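Local coordinates for glyoxalase family protein (Bacillus cereus, PDB 1SS4), which is of unknown function but belongs to the metal-binding glyoxalase superfamily, and may act as a methylmalonyl-CoA epimerase, at residues 89-94 / 133-138. Numbering follows the deposited sequence.
With FMT (formic acid), chain F.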
ATOM      1  N   ALA A  89       9.083   7.208  -7.786  1.00 18.83           N
ATOM      2  CA  ALA A  89      10.306   6.694  -7.177  1.00 20.28           C
ATOM      3  C   ALA A  89      10.782   5.478  -7.960  1.00 21.79           C
ATOM      4  O   ALA A  89       9.972   4.765  -8.574  1.00 20.82           O
ATOM      5  CB  ALA A  89      10.038   6.291  -5.712  1.00 19.89           C
ATOM      6  N   PRO A  90      12.096   5.240  -7.982  1.00 20.63           N
ATOM      7  CA  PRO A  90      12.550   4.059  -8.725  1.00 21.16           C
ATOM      8  C   PRO A  90      12.060   2.772  -8.057  1.00 22.20           C
ATOM      9  O   PRO A  90      11.693   2.768  -6.870  1.00 20.56           O
ATOM     10  CB  PRO A  90      14.075   4.183  -8.710  1.00 23.28           C
ATOM     11  CG  PRO A  90      14.377   5.150  -7.614  1.00 26.49           C
ATOM     12  CD  PRO A  90      13.218   6.106  -7.585  1.00 22.59           C
ATOM     13  N   VAL A  91      12.029   1.684  -8.821  1.00 19.68           N
ATOM     14  CA  VAL A  91      11.587   0.418  -8.259  1.00 20.82           C
ATOM     15  C   VAL A  91      12.527   0.044  -7.107  1.00 21.36           C
ATOM     16  O   VAL A  91      12.072  -0.409  -6.053  1.00 20.42           O
ATOM     17  CB  VAL A  91      11.606  -0.702  -9.322  1.00 22.17           C
ATOM     18  CG1 VAL A  91      11.289  -2.037  -8.676  1.00 20.82           C
ATOM     19  CG2 VAL A  91      10.602  -0.382 -10.438  1.00 21.02           C
ATOM     20  N   ASN A  92      13.832   0.239  -7.303  1.00 20.26           N
ATOM     21  CA  ASN A  92      14.790  -0.101  -6.252  1.00 19.71           C
ATOM     22  C   ASN A  92      15.003   1.070  -5.281  1.00 18.98           C
ATOM     23  O   ASN A  92      16.059   1.719  -5.256  1.00 19.68           O
ATOM     24  CB  ASN A  92      16.132  -0.596  -6.867  1.00 19.33           C
ATOM     25  CG  ASN A  92      16.767   0.417  -7.838  1.00 21.84           C
ATOM     26  OD1 ASN A  92      16.071   1.102  -8.602  1.00 23.29           O
ATOM     27  ND2 ASN A  92      18.097   0.493  -7.824  1.00 20.43           N
ATOM     28  N   ALA A  93      13.952   1.349  -4.509  1.00 19.41           N
ATOM     29  CA  ALA A  93      13.964   2.411  -3.503  1.00 19.39           C
ATOM     30  C   ALA A  93      13.278   1.870  -2.269  1.00 17.96           C
ATOM     31  O   ALA A  93      12.396   1.022  -2.358  1.00 20.39           O
ATOM     32  CB  ALA A  93      13.205   3.658  -4.003  1.00 21.05           C
ATOM     33  N   LEU A  94      13.681   2.370  -1.118  1.00 17.89           N
ATOM     34  CA  LEU A  94      13.096   1.941   0.144  1.00 18.09           C
ATOM     35  C   LEU A  94      11.735   2.598   0.374  1.00 18.21           C
ATOM     36  O   LEU A  94      11.551   3.778   0.072  1.00 18.28           O
ATOM     37  CB  LEU A  94      14.057   2.269   1.293  1.00 19.86           C
ATOM     38  CG  LEU A  94      15.393   1.506   1.234  1.00 19.90           C
ATOM     39  CD1 LEU A  94      16.499   2.326   1.897  1.00 24.01           C
ATOM     40  CD2 LEU A  94      15.238   0.126   1.886  1.00 18.08           C
ATOM     41  N   LEU A 133       2.779 -11.563 -15.633  1.00 38.43           N
ATOM     42  CA  LEU A 133       2.670 -10.305 -14.906  1.00 36.80           C
ATOM     43  C   LEU A 133       3.566  -9.197 -15.437  1.00 34.79           C
ATOM     44  O   LEU A 133       4.493  -9.442 -16.207  1.00 34.66           O
ATOM     45  CB  LEU A 133       2.989 -10.530 -13.426  1.00 33.67           C
ATOM     46  CG  LEU A 133       4.466 -10.734 -13.092  1.00 34.83           C
ATOM     47  CD1 LEU A 133       4.667 -10.591 -11.589  1.00 32.33           C
ATOM     48  CD2 LEU A 133       4.939 -12.102 -13.589  1.00 36.07           C
ATOM     49  N   CYS A 134       3.273  -7.973 -15.003  1.00 31.78           N
ATOM     50  CA  CYS A 134       4.034  -6.808 -15.406  1.00 31.26           C
ATOM     51  C   CYS A 134       3.859  -5.684 -14.390  1.00 29.63           C
ATOM     52  O   CYS A 134       3.021  -5.767 -13.484  1.00 27.16           O
ATOM     53  CB  CYS A 134       3.560  -6.305 -16.769  1.00 32.24           C
ATOM     54  SG  CYS A 134       1.873  -5.658 -16.753  1.00 34.78           S
ATOM     55  N   TYR A 135       4.670  -4.649 -14.558  1.00 26.76           N
ATOM     56  CA  TYR A 135       4.609  -3.447 -13.731  1.00 27.33           C
ATOM     57  C   TYR A 135       4.203  -2.356 -14.698  1.00 29.54           C
ATOM     58  O   TYR A 135       4.690  -2.296 -15.826  1.00 30.20           O
ATOM     59  CB  TYR A 135       5.971  -3.082 -13.141  1.00 24.57           C
ATOM     60  CG  TYR A 135       6.325  -3.750 -11.832  1.00 24.81           C
ATOM     61  CD1 TYR A 135       7.433  -3.318 -11.094  1.00 25.26           C
ATOM     62  CD2 TYR A 135       5.581  -4.816 -11.340  1.00 24.98           C
ATOM     63  CE1 TYR A 135       7.784  -3.932  -9.902  1.00 25.23           C
ATOM     64  CE2 TYR A 135       5.927  -5.441 -10.157  1.00 24.47           C
ATOM     65  CZ  TYR A 135       7.033  -4.992  -9.443  1.00 24.86           C
ATOM     66  OH  TYR A 135       7.389  -5.638  -8.289  1.00 27.47           O
ATOM     67  N   ILE A 136       3.320  -1.486 -14.249  1.00 30.27           N
ATOM     68  CA  ILE A 136       2.830  -0.395 -15.065  1.00 32.66           C
ATOM     69  C   ILE A 136       2.888   0.876 -14.258  1.00 32.46           C
ATOM     70  O   ILE A 136       2.631   0.848 -13.055  1.00 31.44           O
ATOM     71  CB  ILE A 136       1.346  -0.624 -15.436  1.00 36.16           C
ATOM     72  CG1 ILE A 136       1.223  -1.855 -16.327  1.00 38.02           C
ATOM     73  CG2 ILE A 136       0.760   0.619 -16.095  1.00 37.68           C
ATOM     74  CD1 ILE A 136       1.829  -1.661 -17.685  1.00 42.64           C
ATOM     75  N   ARG A 137       3.244   1.977 -14.922  1.00 31.48           N
ATOM     76  CA  ARG A 137       3.242   3.295 -14.309  1.00 30.15           C
ATOM     77  C   ARG A 137       1.868   3.817 -14.737  1.00 30.51           C
ATOM     78  O   ARG A 137       1.628   4.081 -15.931  1.00 28.72           O
ATOM     79  CB  ARG A 137       4.346   4.183 -14.894  1.00 30.99           C
ATOM     80  CG  ARG A 137       5.758   3.784 -14.498  1.00 33.84           C
ATOM     81  CD  ARG A 137       6.282   4.677 -13.402  1.00 36.28           C
ATOM     82  NE  ARG A 137       7.534   4.201 -12.814  1.00 32.91           N
ATOM     83  CZ  ARG A 137       7.822   4.323 -11.524  1.00 31.84           C
ATOM     84  NH1 ARG A 137       6.936   4.900 -10.726  1.00 27.84           N
ATOM     85  NH2 ARG A 137       8.983   3.882 -11.034  1.00 24.59           N
ATOM     86  N   GLY A 138       0.955   3.938 -13.777  1.00 26.42           N
ATOM     87  CA  GLY A 138      -0.381   4.391 -14.099  1.00 25.53           C
ATOM     88  C   GLY A 138      -0.600   5.873 -13.911  1.00 26.27           C
ATOM     89  O   GLY A 138       0.263   6.686 -14.250  1.00 27.59           O
TER
HETATM   90  C   FMT F 403      10.584   3.103 -14.249  0.95 41.61           C
HETATM   91  O1  FMT F 403       9.482   3.573 -14.687  0.95 40.03           O
HETATM   92  O2  FMT F 403      10.407   2.241 -13.326  0.95 41.11           O
HETATM   93  O   HOH W   1       7.449   4.366  -8.359  1.00 31.52           O
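Arg137 reaches from its strand to the loop carrying Ala89 and donates a hydrogen bond from NH2 to the backbone O of Ala89, 2.8 Å away. The N-H points fairly directly at the oxygen (155°), while the donor lies 30° out of the carbonyl plane. Water 1 lies between Ala89 O and Arg137 NH1, but its distance to NH1 is unusually short, which leaves this bridge doubtful in detail. On another edge, a formic acid molecule, probably from the crystallisation liquor, lies close to the guanidinium plane and takes two hydrogen bonds: O1 of the formic acid from Arg137 NE at 2.8 Å, and its O2 from Arg137 NH2 at 3.2 Å. NH2 thus serves both the loop and the formic acid. With NH1 also bonded to Gly141 O, all three guanidinium nitrogens have partners, an arrangement that should limit rotation of the group.

The apolar part of the contact is slight. Val91 CG1, anti to the backbone N (chi1 174°), approaches the edge of the Tyr135 ring near its plane, with CE1 4.2 Å from that methyl. Val91 CG2 comes to 3.9 Å from O2 of the formic acid. The backbones stay well apart, the CA atoms of Val91 and Tyr135 being 9.7 Å from each other; the Arg137 and Tyr135 side chains span the gap to meet a backbone carbonyl and a valine methyl of the loop.

The loop also packs against the second subunit, Ala89 on His86 and Pro90 on Ile83 of that chain. Tyr135 packs on Val121, Leu143 and Arg98. Strand 131-137 lies between strands 119-127 and 143-149 in a four-stranded mixed sheet of the glyoxalase (VOC) fold, and the loop links strand 71-79 of one sheet to strand 95-103 of the other.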